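Beta-phenylalanine aminotransferase (Variovorax paradoxus, PDB 4AO9) probably catalyses pyridoxal-5'-phosphate-dependent transfer of the amino group of beta-phenylalanine, as a class-III aminotransferase. Local coordinates at residues R169-F175 against P219-L225; A163-R169 against V253-L257. All blocks are in the same frame, centred on the assembly; numbering follows the deposited sequence.

Contact 1: residues R169-F175 against P219-L225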
ATOM      1  N   ARG A 169      -9.334  21.876   9.894  1.00  7.70           N
ATOM      2  CA  ARG A 169     -10.721  21.734   9.428  1.00  8.06           C
ATOM      3  C   ARG A 169     -10.991  20.281   9.065  1.00  8.06           C
ATOM      4  O   ARG A 169     -10.056  19.489   8.945  1.00  8.47           O
ATOM      5  CB  ARG A 169     -10.991  22.616   8.200  1.00  7.70           C
ATOM      6  CG  ARG A 169     -10.687  24.102   8.408  1.00  7.73           C
ATOM      7  CD  ARG A 169     -10.742  24.811   7.079  1.00  7.79           C
ATOM      8  NE  ARG A 169     -10.470  26.239   7.218  1.00  7.41           N
ATOM      9  CZ  ARG A 169     -10.663  27.118   6.243  1.00  6.43           C
ATOM     10  NH1 ARG A 169     -11.127  26.718   5.061  1.00  9.47           N
ATOM     11  NH2 ARG A 169     -10.418  28.404   6.468  1.00  9.09           N
ATOM     12  N   ARG A 170     -12.260  19.936   8.870  1.00  8.75           N
ATOM     13  CA  ARG A 170     -12.628  18.517   8.670  1.00  9.16           C
ATOM     14  C   ARG A 170     -13.291  18.155   7.347  1.00  8.51           C
ATOM     15  O   ARG A 170     -13.282  16.994   6.959  1.00  9.60           O
ATOM     16  CB  ARG A 170     -13.577  18.044   9.781  1.00 10.18           C
ATOM     17  CG  ARG A 170     -13.160  18.399  11.191  1.00 14.33           C
ATOM     18  CD  ARG A 170     -11.875  17.727  11.565  1.00 17.83           C
ATOM     19  NE  ARG A 170     -11.998  16.273  11.530  1.00 21.41           N
ATOM     20  CZ  ARG A 170     -10.967  15.436  11.553  1.00 21.78           C
ATOM     21  NH1 ARG A 170      -9.721  15.902  11.606  1.00 22.18           N
ATOM     22  NH2 ARG A 170     -11.184  14.130  11.531  1.00 21.78           N
ATOM     23  N   LYS A 171     -13.908  19.122   6.674  1.00  8.09           N
ATOM     24  CA  LYS A 171     -14.715  18.793   5.507  1.00  8.04           C
ATOM     25  C   LYS A 171     -13.860  18.685   4.254  1.00  7.78           C
ATOM     26  O   LYS A 171     -12.961  19.495   4.025  1.00  8.45           O
ATOM     27  CB  LYS A 171     -15.836  19.812   5.334  1.00  8.40           C
ATOM     28  CG  LYS A 171     -16.908  19.348   4.372  1.00  8.66           C
ATOM     29  CD  LYS A 171     -18.080  20.319   4.279  1.00 10.09           C
ATOM     30  CE  LYS A 171     -18.877  20.421   5.582  1.00 12.16           C
ATOM     31  NZ  LYS A 171     -19.624  19.170   5.950  1.00 13.62           N
ATOM     32  N   ILE A 172     -14.139  17.671   3.442  1.00  7.41           N
ATOM     33  CA  ILE A 172     -13.364  17.391   2.238  1.00  7.46           C
ATOM     34  C   ILE A 172     -14.291  17.441   1.028  1.00  7.23           C
ATOM     35  O   ILE A 172     -15.277  16.713   0.972  1.00  8.29           O
ATOM     36  CB  ILE A 172     -12.714  16.000   2.318  1.00  7.14           C
ATOM     37  CG1 ILE A 172     -11.777  15.927   3.530  1.00  8.13           C
ATOM     38  CG2 ILE A 172     -11.977  15.678   0.997  1.00  8.02           C
ATOM     39  CD1 ILE A 172     -11.299  14.511   3.840  1.00  8.46           C
ATOM     40  N   VAL A 173     -14.001  18.328   0.076  1.00  7.21           N
ATOM     41  CA  VAL A 173     -14.750  18.377  -1.178  1.00  7.59           C
ATOM     42  C   VAL A 173     -14.135  17.431  -2.197  1.00  7.74           C
ATOM     43  O   VAL A 173     -12.935  17.477  -2.467  1.00  7.79           O
ATOM     44  CB  VAL A 173     -14.806  19.821  -1.733  1.00  7.62           C
ATOM     45  CG1 VAL A 173     -15.414  19.847  -3.135  1.00  8.75           C
ATOM     46  CG2 VAL A 173     -15.602  20.716  -0.797  1.00  9.70           C
ATOM     47  N   VAL A 174     -14.980  16.550  -2.724  1.00  7.71           N
ATOM     48  CA  VAL A 174     -14.623  15.637  -3.812  1.00  7.93           C
ATOM     49  C   VAL A 174     -15.716  15.710  -4.874  1.00  8.44           C
ATOM     50  O   VAL A 174     -16.727  16.416  -4.697  1.00  8.99           O
ATOM     51  CB  VAL A 174     -14.472  14.175  -3.311  1.00  7.57           C
ATOM     52  CG1 VAL A 174     -13.220  14.042  -2.430  1.00  8.42           C
ATOM     53  CG2 VAL A 174     -15.741  13.699  -2.576  1.00  9.45           C
ATOM     54  N   PHE A 175     -15.528  14.986  -5.970  1.00  8.07           N
ATOM     55  CA  PHE A 175     -16.463  15.082  -7.088  1.00  9.30           C
ATOM     56  C   PHE A 175     -17.068  13.767  -7.486  1.00  9.63           C
ATOM     57  O   PHE A 175     -16.435  12.716  -7.366  1.00  9.66           O
ATOM     58  CB  PHE A 175     -15.825  15.847  -8.257  1.00  9.16           C
ATOM     59  CG  PHE A 175     -15.444  17.224  -7.852  1.00  8.57           C
ATOM     60  CD1 PHE A 175     -14.215  17.461  -7.238  1.00  9.01           C
ATOM     61  CD2 PHE A 175     -16.363  18.260  -7.930  1.00  8.89           C
ATOM     62  CE1 PHE A 175     -13.896  18.730  -6.751  1.00  8.49           C
ATOM     63  CE2 PHE A 175     -16.050  19.528  -7.462  1.00  9.20           C
ATOM     64  CZ  PHE A 175     -14.815  19.763  -6.863  1.00  9.19           C
ATOM     65  N   PRO A 219     -15.536  27.956   5.789  1.00  8.08           N
ATOM     66  CA  PRO A 219     -14.753  27.767   7.010  1.00  7.93           C
ATOM     67  C   PRO A 219     -14.578  26.301   7.404  1.00  8.04           C
ATOM     68  O   PRO A 219     -13.679  25.976   8.196  1.00  9.04           O
ATOM     69  CB  PRO A 219     -15.577  28.507   8.076  1.00  8.27           C
ATOM     70  CG  PRO A 219     -16.363  29.509   7.300  1.00  8.42           C
ATOM     71  CD  PRO A 219     -16.713  28.819   6.023  1.00  8.06           C
ATOM     72  N   GLU A 220     -15.412  25.425   6.855  1.00  7.63           N
ATOM     73  CA  GLU A 220     -15.330  24.003   7.194  1.00  8.32           C
ATOM     74  C   GLU A 220     -14.422  23.202   6.286  1.00  8.04           C
ATOM     75  O   GLU A 220     -14.060  22.063   6.622  1.00  8.06           O
ATOM     76  CB  GLU A 220     -16.721  23.363   7.154  1.00  8.79           C
ATOM     77  CG  GLU A 220     -17.671  23.884   8.214  1.00 10.16           C
ATOM     78  CD  GLU A 220     -18.991  23.133   8.203  1.00 13.33           C
ATOM     79  OE1 GLU A 220     -19.825  23.438   7.343  1.00 16.47           O
ATOM     80  OE2 GLU A 220     -19.159  22.226   9.047  1.00 19.44           O
ATOM     81  N   ILE A 221     -14.069  23.766   5.130  1.00  7.54           N
ATOM     82  CA  ILE A 221     -13.429  22.966   4.079  1.00  7.76           C
ATOM     83  C   ILE A 221     -11.915  22.962   4.208  1.00  7.74           C
ATOM     84  O   ILE A 221     -11.265  23.999   4.044  1.00  8.21           O
ATOM     85  CB  ILE A 221     -13.863  23.403   2.662  1.00  7.65           C
ATOM     86  CG1 ILE A 221     -15.373  23.183   2.492  1.00  8.78           C
ATOM     87  CG2 ILE A 221     -13.082  22.601   1.607  1.00  8.55           C
ATOM     88  CD1 ILE A 221     -15.948  23.866   1.272  1.00 10.71           C
ATOM     89  N   ALA A 222     -11.364  21.786   4.513  1.00  7.64           N
ATOM     90  CA  ALA A 222      -9.922  21.612   4.627  1.00  7.32           C
ATOM     91  C   ALA A 222      -9.282  21.510   3.256  1.00  7.87           C
ATOM     92  O   ALA A 222      -8.163  21.993   3.039  1.00  7.96           O
ATOM     93  CB  ALA A 222      -9.610  20.337   5.420  1.00  7.66           C
ATOM     94  N   VAL A 223      -9.972  20.848   2.336  1.00  7.39           N
ATOM     95  CA  VAL A 223      -9.333  20.429   1.103  1.00  8.16           C
ATOM     96  C   VAL A 223     -10.361  20.182   0.018  1.00  7.61           C
ATOM     97  O   VAL A 223     -11.488  19.761   0.295  1.00  7.85           O
ATOM     98  CB  VAL A 223      -8.405  19.194   1.372  1.00  9.17           C
ATOM     99  CG1 VAL A 223      -9.166  18.059   1.972  1.00 10.37           C
ATOM    100  CG2 VAL A 223      -7.655  18.770   0.119  1.00 12.01           C
ATOM    101  N   VAL A 224      -9.973  20.522  -1.211  1.00  7.13           N
ATOM    102  CA  VAL A 224     -10.699  20.154  -2.423  1.00  7.88           C
ATOM    103  C   VAL A 224      -9.800  19.164  -3.145  1.00  8.05           C
ATOM    104  O   VAL A 224      -8.678  19.510  -3.494  1.00  8.33           O
ATOM    105  CB  VAL A 224     -10.949  21.393  -3.317  1.00  7.78           C
ATOM    106  CG1 VAL A 224     -11.677  20.972  -4.595  1.00  9.29           C
ATOM    107  CG2 VAL A 224     -11.759  22.461  -2.547  1.00  9.17           C
ATOM    108  N   LEU A 225     -10.284  17.937  -3.328  1.00  7.48           N
ATOM    109  CA  LEU A 225      -9.497  16.857  -3.943  1.00  7.73           C
ATOM    110  C   LEU A 225     -10.121  16.488  -5.280  1.00  7.44           C
ATOM    111  O   LEU A 225     -11.325  16.199  -5.354  1.00  8.25           O
ATOM    112  CB  LEU A 225      -9.444  15.639  -3.003  1.00  6.93           C
ATOM    113  CG  LEU A 225      -8.868  14.342  -3.595  1.00  7.92           C
ATOM    114  CD1 LEU A 225      -7.392  14.470  -3.905  1.00  8.92           C
ATOM    115  CD2 LEU A 225      -9.097  13.167  -2.644  1.00  8.51           C
TER
HETATM  116  O   HOH W   1     -14.487  21.507   9.835  1.00 13.23           O
HETATM  117  O   HOH W   2     -20.957  20.098   8.294  1.00 23.54           O
HETATM  118  O   HOH W   3     -12.787  14.096  -6.574  1.00  6.34           O
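Arg169 NH1 donates to Ile221 O at 2.9 Å, with an N-H...O angle of 158°; the acceptor sits at the guanidinium edge, close to its plane, while the carbonyl of Pro219 lies over one face. The arginine gets there by placing CG anti to its own carbonyl carbon (chi1 -56°) and running straight to NE, alongside the 219-221 backbone. With an alanine here, Ile221 O would probably lose its guanidinium donor, and a gap would be likely to open beside the Pro219 carbonyl where the extended side chain lay.

Beyond this side-chain bond the backbones take over. Lys171 N binds Glu220 O and Ala222 N binds Lys171 O (2.8 Å); further on, Val173 N reaches Val223 O and Leu225 N reaches Val173 O (2.8 Å) at an almost straight 177°. The jump from the 220/222 pair to the 223/225 pair is one residue longer on the second strand, a beta bulge in which Ala222 takes helix-like backbone angles. Lys171 NZ is 4.4 Å from Glu220 OE2, beyond a salt bridge; a water spans that gap, and the ammonium makes its salt bridge with Asp198 instead.

Packing differs on the two faces. Val223 CG1, set between its backbone N and carbonyl carbon, meets Ile172 CG1 at 3.7 Å. On the other, Val173 CG2 leans on Ile221 CD1 (3.8 Å), and Val224 CG1 approaches the Phe175 ring at its edge, near CE1 (3.8 Å); Phe242 makes an edge-to-face pair with that ring. This pair belongs to the seven-stranded, mostly parallel sheet at the core of the large domain, as in fold-type I aminotransferases; here Leu225 also touches His180 of the cofactor pocket.

Contact 2: residues A163-R169 against V253-L257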
ATOM      1  N   ALA A 163      -3.779  17.678   4.991  1.00  8.16           N
ATOM      2  CA  ALA A 163      -4.597  18.875   4.804  1.00  8.29           C
ATOM      3  C   ALA A 163      -5.513  19.142   5.996  1.00  8.36           C
ATOM      4  O   ALA A 163      -5.656  20.301   6.426  1.00  8.48           O
ATOM      5  CB  ALA A 163      -5.394  18.764   3.525  1.00  8.91           C
ATOM      6  N   LEU A 164      -6.114  18.079   6.542  1.00  7.71           N
ATOM      7  CA  LEU A 164      -6.984  18.232   7.710  1.00  8.53           C
ATOM      8  C   LEU A 164      -6.186  18.845   8.859  1.00  8.40           C
ATOM      9  O   LEU A 164      -6.650  19.773   9.513  1.00  8.67           O
ATOM     10  CB  LEU A 164      -7.601  16.898   8.158  1.00  9.15           C
ATOM     11  CG  LEU A 164      -8.558  16.113   7.265  1.00 13.97           C
ATOM     12  CD1 LEU A 164      -9.426  15.184   8.108  1.00 14.87           C
ATOM     13  CD2 LEU A 164      -9.446  16.978   6.430  1.00 15.69           C
ATOM     14  N   HIS A 165      -4.973  18.343   9.083  1.00  8.23           N
ATOM     15  CA  HIS A 165      -4.172  18.820  10.197  1.00  8.53           C
ATOM     16  C   HIS A 165      -3.660  20.235   9.952  1.00  8.42           C
ATOM     17  O   HIS A 165      -3.683  21.088  10.854  1.00  9.00           O
ATOM     18  CB  HIS A 165      -3.000  17.880  10.503  1.00  9.17           C
ATOM     19  CG  HIS A 165      -2.432  18.086  11.872  1.00 10.37           C
ATOM     20  ND1 HIS A 165      -2.955  17.473  12.987  1.00 12.42           N
ATOM     21  CD2 HIS A 165      -1.430  18.887  12.314  1.00 13.47           C
ATOM     22  CE1 HIS A 165      -2.284  17.866  14.057  1.00 13.40           C
ATOM     23  NE2 HIS A 165      -1.351  18.721  13.676  1.00 13.54           N
ATOM     24  N   PHE A 166      -3.203  20.487   8.731  1.00  7.98           N
ATOM     25  CA  PHE A 166      -2.632  21.784   8.376  1.00  8.23           C
ATOM     26  C   PHE A 166      -3.650  22.914   8.554  1.00  8.36           C
ATOM     27  O   PHE A 166      -3.314  23.983   9.046  1.00  8.96           O
ATOM     28  CB  PHE A 166      -2.127  21.775   6.932  1.00  8.57           C
ATOM     29  CG  PHE A 166      -1.360  23.013   6.556  1.00  8.65           C
ATOM     30  CD1 PHE A 166      -0.031  23.161   6.941  1.00  9.99           C
ATOM     31  CD2 PHE A 166      -1.973  24.029   5.833  1.00  9.77           C
ATOM     32  CE1 PHE A 166       0.686  24.303   6.593  1.00  8.91           C
ATOM     33  CE2 PHE A 166      -1.266  25.173   5.479  1.00 10.08           C
ATOM     34  CZ  PHE A 166       0.058  25.312   5.870  1.00  9.72           C
ATOM     35  N   THR A 167      -4.883  22.656   8.140  1.00  8.21           N
ATOM     36  CA  THR A 167      -5.951  23.658   8.195  1.00  8.51           C
ATOM     37  C   THR A 167      -6.730  23.671   9.504  1.00  8.74           C
ATOM     38  O   THR A 167      -7.386  24.674   9.813  1.00  9.36           O
ATOM     39  CB  THR A 167      -6.985  23.459   7.070  1.00  8.20           C
ATOM     40  OG1 THR A 167      -7.635  22.180   7.218  1.00  8.41           O
ATOM     41  CG2 THR A 167      -6.324  23.581   5.685  1.00  8.76           C
ATOM     42  N   GLY A 168      -6.704  22.567  10.254  1.00  8.70           N
ATOM     43  CA  GLY A 168      -7.556  22.442  11.442  1.00  8.49           C
ATOM     44  C   GLY A 168      -9.036  22.351  11.099  1.00  9.02           C
ATOM     45  O   GLY A 168      -9.896  22.725  11.915  1.00 10.89           O
ATOM     46  N   ARG A 169      -9.334  21.876   9.894  1.00  7.70           N
ATOM     47  CA  ARG A 169     -10.721  21.734   9.428  1.00  8.06           C
ATOM     48  C   ARG A 169     -10.991  20.281   9.065  1.00  8.06           C
ATOM     49  O   ARG A 169     -10.056  19.489   8.945  1.00  8.47           O
ATOM     50  CB  ARG A 169     -10.991  22.616   8.200  1.00  7.70           C
ATOM     51  CG  ARG A 169     -10.687  24.102   8.408  1.00  7.73           C
ATOM     52  CD  ARG A 169     -10.742  24.811   7.079  1.00  7.79           C
ATOM     53  NE  ARG A 169     -10.470  26.239   7.218  1.00  7.41           N
ATOM     54  CZ  ARG A 169     -10.663  27.118   6.243  1.00  6.43           C
ATOM     55  NH1 ARG A 169     -11.127  26.718   5.061  1.00  9.47           N
ATOM     56  NH2 ARG A 169     -10.418  28.404   6.468  1.00  9.09           N
ATOM     57  N   VAL A 253     -11.373  30.555   0.385  1.00 10.14           N
ATOM     58  CA  VAL A 253     -11.897  30.099   1.683  1.00  9.62           C
ATOM     59  C   VAL A 253     -10.820  29.581   2.643  1.00  9.52           C
ATOM     60  O   VAL A 253     -11.118  29.349   3.818  1.00 10.15           O
ATOM     61  CB  VAL A 253     -13.034  29.047   1.524  1.00  9.02           C
ATOM     62  CG1 VAL A 253     -14.133  29.560   0.585  1.00  9.93           C
ATOM     63  CG2 VAL A 253     -12.473  27.704   1.037  1.00  9.02           C
ATOM     64  N   GLY A 254      -9.584  29.427   2.161  1.00  9.61           N
ATOM     65  CA  GLY A 254      -8.488  28.926   2.996  1.00  9.48           C
ATOM     66  C   GLY A 254      -8.277  27.420   2.988  1.00  9.02           C
ATOM     67  O   GLY A 254      -7.650  26.890   3.899  1.00  9.85           O
ATOM     68  N   ALA A 255      -8.819  26.753   1.968  1.00  8.73           N
ATOM     69  CA  ALA A 255      -8.678  25.313   1.795  1.00  8.48           C
ATOM     70  C   ALA A 255      -7.463  25.022   0.932  1.00  8.71           C
ATOM     71  O   ALA A 255      -7.015  25.863   0.138  1.00  9.32           O
ATOM     72  CB  ALA A 255      -9.922  24.743   1.124  1.00  8.86           C
ATOM     73  N   LEU A 256      -6.943  23.810   1.074  1.00  8.12           N
ATOM     74  CA  LEU A 256      -5.904  23.342   0.158  1.00  8.24           C
ATOM     75  C   LEU A 256      -6.529  22.688  -1.063  1.00  8.46           C
ATOM     76  O   LEU A 256      -7.522  21.971  -0.949  1.00  9.52           O
ATOM     77  CB  LEU A 256      -4.970  22.354   0.867  1.00  8.32           C
ATOM     78  CG  LEU A 256      -4.189  22.828   2.100  1.00  9.30           C
ATOM     79  CD1 LEU A 256      -3.252  21.715   2.542  1.00 11.38           C
ATOM     80  CD2 LEU A 256      -3.373  24.074   1.799  1.00 11.09           C
ATOM     81  N   LEU A 257      -5.953  22.929  -2.229  1.00  7.82           N
ATOM     82  CA  LEU A 257      -6.347  22.180  -3.418  1.00  7.71           C
ATOM     83  C   LEU A 257      -5.364  21.040  -3.581  1.00  7.46           C
ATOM     84  O   LEU A 257      -4.148  21.253  -3.539  1.00  7.77           O
ATOM     85  CB  LEU A 257      -6.311  23.059  -4.673  1.00  7.52           C
ATOM     86  CG  LEU A 257      -6.594  22.417  -6.033  1.00  8.10           C
ATOM     87  CD1 LEU A 257      -8.047  21.941  -6.127  1.00  9.41           C
ATOM     88  CD2 LEU A 257      -6.276  23.425  -7.140  1.00  9.12           C
TER
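A Schellman motif ends helix 240-253, and the carbonyl it leaves at Val253 is taken by Arg169, beyond the end of another helix, 152-167. The guanidinium meets it end-on: NH1 and NH2 both donate to Val253 O, each at 2.9 Å, and the oxygen lies in the guanidinium plane. The two nitrogens approach the carbonyl differently, since NH2 stays in its plane whereas NH1 stands 48° out of it. Gly254, the C-prime residue with positive phi, lets the chain turn just here; at these backbone angles a CB would be jammed against Val253 O and would also collide with Arg169 NH2. The carbonyl O of Gly254 lies over one face of the guanidinium.

The fold behind this is a helix laid against the central sheet of the aminotransferase domain: strand 256-260 starts directly after the turn, and Ala163, Phe166 and Thr167 rest against its first residue, Leu256. Leu256 CD1 reaches Ala163 CB at 3.8 Å and Phe166 CD2 at 4.2 Å, while Val304 of helix 302-305 touches both Leu256 and Phe166.

The last turn of helix 152-167 is stitched by Thr167. Its OG1, between the backbone N and the carbonyl carbon (chi1 63°), donates to Ala163 O at 2.8 Å; Thr167 N reaches the same oxygen from the opposite face of the carbonyl plane. OG1 also accepts from Arg169 N, forming an ST turn, while CG2 lies 4.0 Å from Gly254 O.

Overall arrangement
Arg169 belongs to both contacts, whose centres lie about 7 Å apart, and sits at the junction between helix 152-167 and strand 171-175. Along the chain the order is 163-169, 169-175, 219-225, 253-257, so contact 1 is nested inside the loop closed by contact 2. Across the seven-stranded mixed sheet, strand 221-226 lies between 171-175 and 256-260, all three parallel; probable backbone bonds of Ala222 and Val224 with Leu256 join the contacts directly. Contact 1 joins two neighbouring strands of the sheet, the side chain of Leu225 at its far end lying about 8 Å from the cofactor, whereas contact 2 lays a helix on the sheet.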